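Long-range contacts in chloride intracellular channel exc-4 (Caenorhabditis elegans, PDB 2YV9), which may insert into membranes to form chloride channels and is required to regulate lumen size as the worm excretory canal grows: residues N170-L175 against F218-A223; Y224-Y229 against H269-K274; Q78-I83 against T92-I97. All blocks are in the same frame, centred on the assembly; numbering follows the deposited sequence.

Contact 1 (N170-L175 against F218-A223); sequences NIDQLL and FTHLWA
In the all-helical C-terminal domain of this GST-like fold, the C-terminal third of helix 155-178 crosses the start of helix 219-228 almost at a right angle. The local axes make 83° and approach to 7.8 Å. The key side chain is D172, which reaches over the first turn of the second helix, where backbone N-H groups still lack a preceding turn to bond to. Its CG stands anti to its own backbone N (chi1 -170°), and this turns the carboxylate toward the segment F218-A223. OD1 of D172 takes the N-H of L221 on its anti lone pair, 2.9 Å from L221 N and fairly straight. A carboxylate at this helix start, with F218 at the N-cap position, would be favoured by the helix dipole and probably kept ionised. F218 turns its ring away, and the D172 carboxylate passes obliquely over the F218 CA and CB, its plane 31° from that of the ring. Next to D172, the CA-CB bond of H220 points toward helix 155-178. The CB of H220 packs on L175 CB at 3.8 Å, while the imidazole meets the backbone around L175 O. Beside this polar group the contact is apolar: I171 CG2 crosses L221 CD1 obliquely at 3.9 Å, and L175 CD1 lies against L221 CA. L168 of helix 155-178 and L199 of helix 190-210 also touch L221, continuing the packing into the domain interior. A water ties the two polar side chains together: it donates to D172 OD2 at 2.6 Å and sits in the plane of the H220 ring, 2.9 Å from H220 ND1.

Contact 2 (Y224-Y229 against H269-K274); sequences YILTAY and HTIPEK
The C-terminal part of helix 219-228 and Y229 meet the extended chain that leads into the C-terminal helix 273-280, within the all-helical part of the GST-like fold. Flat groups dominate. The rings of Y229 and H269 form an offset stack, nearly parallel at 8°, with centroids 4.5 Å apart. The imidazole is slid toward the CD1-CE1 side of the tyrosine, so that H269 CD2 is 3.7 Å from Y229 CE1. H269 CA also lies over this face, in a CH-pi contact 3.8 Å from the Y229 ring centroid. On the opposite face of this ring lies I225 O, from one helical turn earlier, so the phenol is sandwiched between its own helix and the incoming chain. H200 of helix 190-210 hydrogen-bonds to Y229 OH through its ND1 and sets its ring about perpendicular to both stacked rings. Farther along, I271 points back at the helix. Its CD1 touches Y229 CD2 at 3.8 Å and also meets I225 CG2, while its CG1 meets L226 CD1 at 4.0 Å, the I271 and L226 side chains crossing at about a right angle. No direct hydrogen bond joins the segments. Instead, a water donates to Y229 O at 2.6 Å and lies 2.9 Å from H269 ND1. Dispersion between ring faces and aliphatic branches therefore carries the contact; the water probably steadies the H269 ring, and the bond from Y229 OH to H200 ND1 the phenol.

Contact 3 (Q78-I83 against T92-I97); sequences QPPIMI and TDNREI. With CA (calcium ion), chain C.
A cis peptide bond before P80 and a T92 backbone at phi -98°, psi -18° go with carbonyl groups from both segments facing one calcium ion. The ion is bound by Q78 O, P80 O at 2.7 Å, T92 O at 2.6 Å and a water. The cis proline before a strand is a hallmark of the thioredoxin-like domain. N94 OD1 stands 3.1 Å from the calcium and also approaches P80 CG, while N94 ND2 bonds to D93 of the second subunit. Next to the calcium-binding carbonyls, I97, with CG1 anti to its carbonyl carbon (chi1 -62°), sends CD1 to within 3.3 Å of P80 O. M82 crosses I97 obliquely: M82 CB meets I97 CG1 at 4.0 Å, and the bend at chi3 brings CE to I97 CG2. D93 and E96 close a capping box at the start of helix 94-107: R95 N donates to D93 OD1, and D93 N to E96 OE1. Side-on, R95 also grips the D93 carboxylate through NE and NH2, and its NH1 makes salt bridges with E42 and E98 of the second subunit. Calcium thus joins strand entry and helix start through neutral carbonyl oxygens, with nearby carboxylates committed to capping and arginine.

In the fold
Contacts 1 and 2 belong to the helical C-terminal domain and share helix 219-228: the first holds its beginning, the second its later part. They touch through W222 on I271 and P272 and L175 on Y224, their centres 12 Å apart. Both are partly buried and place a water between a histidine and an oxygen, yet contact 1 centres on a carboxylate, probably ionised, at a helix start and contact 2 on stacked rings. Contact 3, more than 30 Å from either between centres and across the chain's middle, is buried in the thioredoxin-like N-terminal domain. There a metal ion joins loops leading into strand and helix, and only here does the second subunit reach.

Contact 1 (N170-L175 against F218-A223)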
# COMPACT_ATOMS: atom_id res chain seq x y z
N ASN A 170 13.66 16.69 -18.50
CA ASN A 170 14.71 16.24 -17.55
C ASN A 170 15.01 14.74 -17.68
O ASN A 170 16.17 14.31 -17.74
CB ASN A 170 14.32 16.60 -16.12
CG ASN A 170 14.33 18.11 -15.85
OD1 ASN A 170 14.90 18.89 -16.60
ND2 ASN A 170 13.68 18.51 -14.76
N ILE A 171 13.96 13.95 -17.78
CA ILE A 171 14.11 12.52 -18.06
C ILE A 171 14.74 12.20 -19.44
O ILE A 171 15.64 11.33 -19.54
CB ILE A 171 12.75 11.81 -17.84
CG1 ILE A 171 12.23 12.06 -16.40
CG2 ILE A 171 12.90 10.31 -18.12
CD1 ILE A 171 10.83 11.46 -16.11
N ASP A 172 14.30 12.90 -20.48
CA ASP A 172 14.97 12.80 -21.76
C ASP A 172 16.47 13.04 -21.61
O ASP A 172 17.24 12.28 -22.14
CB ASP A 172 14.42 13.81 -22.74
CG ASP A 172 14.92 13.60 -24.16
OD1 ASP A 172 14.63 12.57 -24.80
OD2 ASP A 172 15.57 14.54 -24.69
N GLN A 173 16.82 14.10 -20.88
CA GLN A 173 18.22 14.50 -20.68
C GLN A 173 18.99 13.43 -19.94
O GLN A 173 20.12 13.07 -20.33
CB GLN A 173 18.28 15.84 -19.94
CG GLN A 173 17.92 17.02 -20.85
CD GLN A 173 17.77 18.36 -20.10
OE1 GLN A 173 18.73 18.85 -19.50
NE2 GLN A 173 16.57 18.96 -20.14
N LEU A 174 18.39 12.89 -18.88
CA LEU A 174 19.01 11.78 -18.13
C LEU A 174 19.27 10.55 -19.00
O LEU A 174 20.32 9.93 -18.96
CB LEU A 174 18.12 11.40 -16.96
CG LEU A 174 18.61 10.26 -16.08
CD1 LEU A 174 20.05 10.58 -15.58
CD2 LEU A 174 17.63 10.04 -14.93
N LEU A 175 18.29 10.18 -19.81
CA LEU A 175 18.44 9.05 -20.68
C LEU A 175 19.49 9.28 -21.74
O LEU A 175 20.20 8.34 -22.13
CB LEU A 175 17.10 8.73 -21.34
CG LEU A 175 16.08 8.05 -20.42
CD1 LEU A 175 14.65 8.16 -21.09
CD2 LEU A 175 16.39 6.55 -20.10
N PHE A 218 11.75 14.94 -27.73
CA PHE A 218 12.40 14.19 -26.66
C PHE A 218 12.71 12.76 -27.13
O PHE A 218 12.06 11.76 -26.74
CB PHE A 218 11.53 14.16 -25.42
CG PHE A 218 11.23 15.51 -24.83
CD1 PHE A 218 12.01 16.64 -25.12
CD2 PHE A 218 10.16 15.65 -23.96
CE1 PHE A 218 11.69 17.87 -24.56
CE2 PHE A 218 9.87 16.85 -23.37
CZ PHE A 218 10.61 17.97 -23.66
N THR A 219 13.71 12.62 -28.00
CA THR A 219 13.95 11.36 -28.69
C THR A 219 14.36 10.19 -27.79
O THR A 219 13.97 9.04 -28.03
CB THR A 219 15.08 11.53 -29.72
OG1 THR A 219 14.89 12.77 -30.39
CG2 THR A 219 15.10 10.39 -30.71
N HIS A 220 15.20 10.48 -26.78
CA HIS A 220 15.66 9.44 -25.85
C HIS A 220 14.50 8.94 -24.99
O HIS A 220 14.38 7.75 -24.73
CB HIS A 220 16.79 9.94 -24.97
CG HIS A 220 18.10 9.99 -25.70
ND1 HIS A 220 18.41 11.02 -26.56
CD2 HIS A 220 19.09 9.07 -25.83
CE1 HIS A 220 19.58 10.77 -27.12
NE2 HIS A 220 20.00 9.58 -26.71
N LEU A 221 13.65 9.88 -24.58
CA LEU A 221 12.45 9.52 -23.79
C LEU A 221 11.55 8.65 -24.65
O LEU A 221 10.99 7.67 -24.15
CB LEU A 221 11.73 10.76 -23.35
CG LEU A 221 10.43 10.57 -22.56
CD1 LEU A 221 10.74 9.91 -21.29
CD2 LEU A 221 9.76 11.92 -22.34
N TRP A 222 11.34 9.07 -25.90
CA TRP A 222 10.45 8.30 -26.79
C TRP A 222 11.05 6.95 -27.05
O TRP A 222 10.35 5.93 -27.17
CB TRP A 222 10.15 9.07 -28.07
CG TRP A 222 8.95 9.97 -27.94
CD1 TRP A 222 8.93 11.32 -27.87
CD2 TRP A 222 7.59 9.54 -27.90
NE1 TRP A 222 7.62 11.77 -27.81
CE2 TRP A 222 6.80 10.67 -27.80
CE3 TRP A 222 6.99 8.29 -27.92
CZ2 TRP A 222 5.40 10.57 -27.70
CZ3 TRP A 222 5.63 8.19 -27.83
CH2 TRP A 222 4.86 9.30 -27.74
N ALA A 223 12.38 6.88 -27.14
CA ALA A 223 13.02 5.58 -27.26
C ALA A 223 12.78 4.64 -26.05
O ALA A 223 12.61 3.43 -26.18
CB ALA A 223 14.52 5.72 -27.48
O HOH W 1 16.76 13.35 -26.70

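Contact 2 (Y224-Y229 against H269-K274)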
# COMPACT_ATOMS: atom_id res chain seq x y z
N TYR A 224 12.74 5.22 -24.87
CA TYR A 224 12.45 4.51 -23.64
C TYR A 224 10.97 4.06 -23.63
O TYR A 224 10.64 2.94 -23.23
CB TYR A 224 12.79 5.42 -22.46
CG TYR A 224 12.48 4.89 -21.10
CD1 TYR A 224 13.37 4.05 -20.42
CD2 TYR A 224 11.30 5.26 -20.43
CE1 TYR A 224 13.08 3.56 -19.21
CE2 TYR A 224 11.02 4.75 -19.16
CZ TYR A 224 11.93 3.97 -18.54
OH TYR A 224 11.68 3.47 -17.31
N ILE A 225 10.08 4.91 -24.13
CA ILE A 225 8.66 4.48 -24.25
C ILE A 225 8.58 3.31 -25.26
O ILE A 225 7.89 2.30 -25.04
CB ILE A 225 7.79 5.67 -24.66
CG1 ILE A 225 7.75 6.69 -23.50
CG2 ILE A 225 6.36 5.19 -25.06
CD1 ILE A 225 7.26 8.07 -23.88
N LEU A 226 9.28 3.43 -26.37
CA LEU A 226 9.38 2.29 -27.31
C LEU A 226 9.90 1.03 -26.63
O LEU A 226 9.35 -0.03 -26.82
CB LEU A 226 10.24 2.67 -28.50
CG LEU A 226 10.40 1.61 -29.59
CD1 LEU A 226 9.10 0.93 -30.07
CD2 LEU A 226 11.21 2.24 -30.79
N THR A 227 10.95 1.17 -25.82
CA THR A 227 11.44 0.07 -25.02
C THR A 227 10.29 -0.52 -24.20
O THR A 227 10.12 -1.71 -24.17
CB THR A 227 12.64 0.49 -24.20
OG1 THR A 227 13.68 0.86 -25.13
CG2 THR A 227 13.09 -0.63 -23.32
N ALA A 228 9.48 0.33 -23.58
CA ALA A 228 8.33 -0.17 -22.81
C ALA A 228 7.41 -1.08 -23.65
O ALA A 228 6.99 -2.15 -23.24
CB ALA A 228 7.50 1.03 -22.30
N TYR A 229 7.08 -0.56 -24.80
CA TYR A 229 6.14 -1.19 -25.74
C TYR A 229 6.75 -2.43 -26.39
O TYR A 229 6.05 -3.08 -27.15
CB TYR A 229 5.75 -0.16 -26.80
CG TYR A 229 5.03 1.06 -26.30
CD1 TYR A 229 4.39 1.07 -25.03
CD2 TYR A 229 4.81 2.17 -27.12
CE1 TYR A 229 3.66 2.22 -24.61
CE2 TYR A 229 4.08 3.27 -26.69
CZ TYR A 229 3.52 3.27 -25.42
OH TYR A 229 2.79 4.37 -25.01
N HIS A 269 -0.02 1.34 -28.50
CA HIS A 269 1.40 1.32 -28.29
C HIS A 269 2.11 1.72 -29.56
O HIS A 269 2.81 0.92 -30.16
CB HIS A 269 1.84 -0.09 -27.88
CG HIS A 269 1.33 -0.52 -26.55
ND1 HIS A 269 1.49 -1.79 -26.05
CD2 HIS A 269 0.68 0.19 -25.59
CE1 HIS A 269 0.98 -1.85 -24.84
NE2 HIS A 269 0.45 -0.68 -24.55
N THR A 270 1.94 2.98 -29.92
CA THR A 270 2.37 3.49 -31.21
C THR A 270 3.18 4.74 -31.00
O THR A 270 2.72 5.69 -30.39
CB THR A 270 1.12 3.83 -32.02
OG1 THR A 270 0.46 2.60 -32.33
CG2 THR A 270 1.48 4.57 -33.28
N ILE A 271 4.38 4.73 -31.54
CA ILE A 271 5.28 5.85 -31.51
C ILE A 271 5.00 6.78 -32.70
O ILE A 271 4.79 6.31 -33.82
CB ILE A 271 6.74 5.34 -31.65
CG1 ILE A 271 7.03 4.28 -30.57
CG2 ILE A 271 7.71 6.52 -31.61
CD1 ILE A 271 6.82 4.77 -29.12
N PRO A 272 5.00 8.11 -32.48
CA PRO A 272 4.82 8.97 -33.65
C PRO A 272 5.86 8.71 -34.76
O PRO A 272 7.03 8.34 -34.49
CB PRO A 272 4.97 10.39 -33.09
CG PRO A 272 4.57 10.24 -31.66
CD PRO A 272 5.10 8.89 -31.24
N GLU A 273 5.44 8.99 -35.99
CA GLU A 273 6.22 8.61 -37.16
C GLU A 273 7.61 9.24 -37.21
O GLU A 273 8.61 8.55 -37.49
CB GLU A 273 5.46 9.00 -38.44
CG GLU A 273 6.20 8.70 -39.75
CD GLU A 273 5.26 8.79 -40.93
OE1 GLU A 273 5.12 9.92 -41.45
OE2 GLU A 273 4.62 7.77 -41.25
N LYS A 274 7.65 10.56 -37.06
CA LYS A 274 8.90 11.33 -37.19
C LYS A 274 9.80 10.98 -36.02
O LYS A 274 11.02 10.96 -36.15
CB LYS A 274 8.62 12.82 -37.20
CG LYS A 274 9.87 13.72 -37.38
CD LYS A 274 10.77 13.27 -38.53
CE LYS A 274 11.84 14.31 -38.82
NZ LYS A 274 12.60 13.90 -40.04
O HOH W 2 3.51 -3.07 -27.69

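Contact 3 (Q78-I83 against T92-I97)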
# COMPACT_ATOMS: atom_id res chain seq x y z
N GLN A 78 -6.85 -3.13 -0.14
CA GLN A 78 -7.07 -2.86 -1.55
C GLN A 78 -5.98 -3.48 -2.40
O GLN A 78 -4.81 -3.64 -1.90
CB GLN A 78 -7.01 -1.34 -1.81
CG GLN A 78 -8.12 -0.56 -1.10
CD GLN A 78 -9.48 -1.05 -1.51
OE1 GLN A 78 -10.27 -1.59 -0.69
NE2 GLN A 78 -9.79 -0.91 -2.78
N PRO A 79 -6.31 -3.78 -3.67
CA PRO A 79 -5.25 -4.21 -4.55
C PRO A 79 -4.24 -3.11 -4.68
O PRO A 79 -4.57 -1.94 -4.51
CB PRO A 79 -5.96 -4.47 -5.89
CG PRO A 79 -7.38 -4.61 -5.56
CD PRO A 79 -7.60 -3.75 -4.38
N PRO A 80 -2.98 -3.49 -4.96
CA PRO A 80 -2.49 -4.85 -5.13
C PRO A 80 -2.38 -5.64 -3.83
O PRO A 80 -2.02 -5.10 -2.76
CB PRO A 80 -1.08 -4.65 -5.68
CG PRO A 80 -0.67 -3.32 -5.12
CD PRO A 80 -1.88 -2.49 -5.05
N ILE A 81 -2.71 -6.93 -3.94
CA ILE A 81 -2.58 -7.88 -2.85
C ILE A 81 -1.93 -9.13 -3.48
O ILE A 81 -2.32 -9.56 -4.56
CB ILE A 81 -3.97 -8.30 -2.25
CG1 ILE A 81 -4.53 -7.13 -1.46
CG2 ILE A 81 -3.82 -9.43 -1.29
CD1 ILE A 81 -6.02 -7.30 -1.19
N MET A 82 -0.96 -9.73 -2.79
CA MET A 82 -0.25 -10.90 -3.28
C MET A 82 -0.40 -12.04 -2.29
O MET A 82 -0.24 -11.82 -1.04
CB MET A 82 1.22 -10.59 -3.55
CG MET A 82 1.93 -11.71 -4.33
SD MET A 82 3.58 -11.19 -4.85
CE MET A 82 4.51 -11.11 -3.35
N ILE A 83 -0.76 -13.23 -2.82
CA ILE A 83 -0.99 -14.42 -2.02
C ILE A 83 0.05 -15.46 -2.32
O ILE A 83 0.38 -15.69 -3.51
CB ILE A 83 -2.37 -15.09 -2.29
CG1 ILE A 83 -3.48 -14.05 -2.29
CG2 ILE A 83 -2.64 -16.11 -1.22
CD1 ILE A 83 -3.52 -13.30 -1.12
N THR A 92 -0.70 -7.94 1.96
CA THR A 92 -1.70 -6.94 1.60
C THR A 92 -1.11 -5.53 1.52
O THR A 92 -1.70 -4.67 0.88
CB THR A 92 -2.90 -6.94 2.58
OG1 THR A 92 -2.45 -6.60 3.89
CG2 THR A 92 -3.55 -8.33 2.60
N ASP A 93 0.07 -5.31 2.11
CA ASP A 93 0.68 -4.00 2.23
C ASP A 93 1.79 -3.93 1.21
O ASP A 93 2.54 -4.91 1.03
CB ASP A 93 1.26 -3.79 3.63
CG ASP A 93 1.82 -2.39 3.84
OD1 ASP A 93 2.88 -2.07 3.27
OD2 ASP A 93 1.21 -1.58 4.60
N ASN A 94 1.90 -2.79 0.53
CA ASN A 94 2.89 -2.67 -0.58
C ASN A 94 4.32 -2.90 -0.09
O ASN A 94 5.19 -3.38 -0.88
CB ASN A 94 2.71 -1.34 -1.34
CG ASN A 94 1.43 -1.31 -2.19
OD1 ASN A 94 0.65 -2.27 -2.17
ND2 ASN A 94 1.27 -0.27 -2.98
N ARG A 95 4.60 -2.57 1.17
CA ARG A 95 5.95 -2.85 1.72
C ARG A 95 6.21 -4.39 1.72
O ARG A 95 7.30 -4.86 1.40
CB ARG A 95 6.09 -2.30 3.16
CG ARG A 95 6.06 -0.79 3.21
CD ARG A 95 5.89 -0.26 4.64
NE ARG A 95 4.55 -0.54 5.16
CZ ARG A 95 4.21 -0.47 6.44
NH1 ARG A 95 5.06 -0.03 7.36
NH2 ARG A 95 2.96 -0.74 6.81
N GLU A 96 5.20 -5.16 2.13
CA GLU A 96 5.26 -6.62 2.20
C GLU A 96 5.42 -7.25 0.81
O GLU A 96 6.26 -8.13 0.60
CB GLU A 96 3.98 -7.15 2.84
CG GLU A 96 3.77 -6.76 4.29
CD GLU A 96 2.36 -7.11 4.81
OE1 GLU A 96 1.39 -7.25 4.02
OE2 GLU A 96 2.22 -7.26 6.03
N ILE A 97 4.65 -6.76 -0.16
CA ILE A 97 4.69 -7.31 -1.54
C ILE A 97 6.06 -7.04 -2.10
O ILE A 97 6.73 -7.95 -2.61
CB ILE A 97 3.59 -6.71 -2.44
CG1 ILE A 97 2.19 -7.04 -1.88
CG2 ILE A 97 3.70 -7.16 -3.89
CD1 ILE A 97 1.06 -6.20 -2.56
CA CA C . -2.11 -3.04 -1.10
O HOH W 3 -4.13 -2.50 0.97
O HOH W 4 -3.14 -0.70 -1.92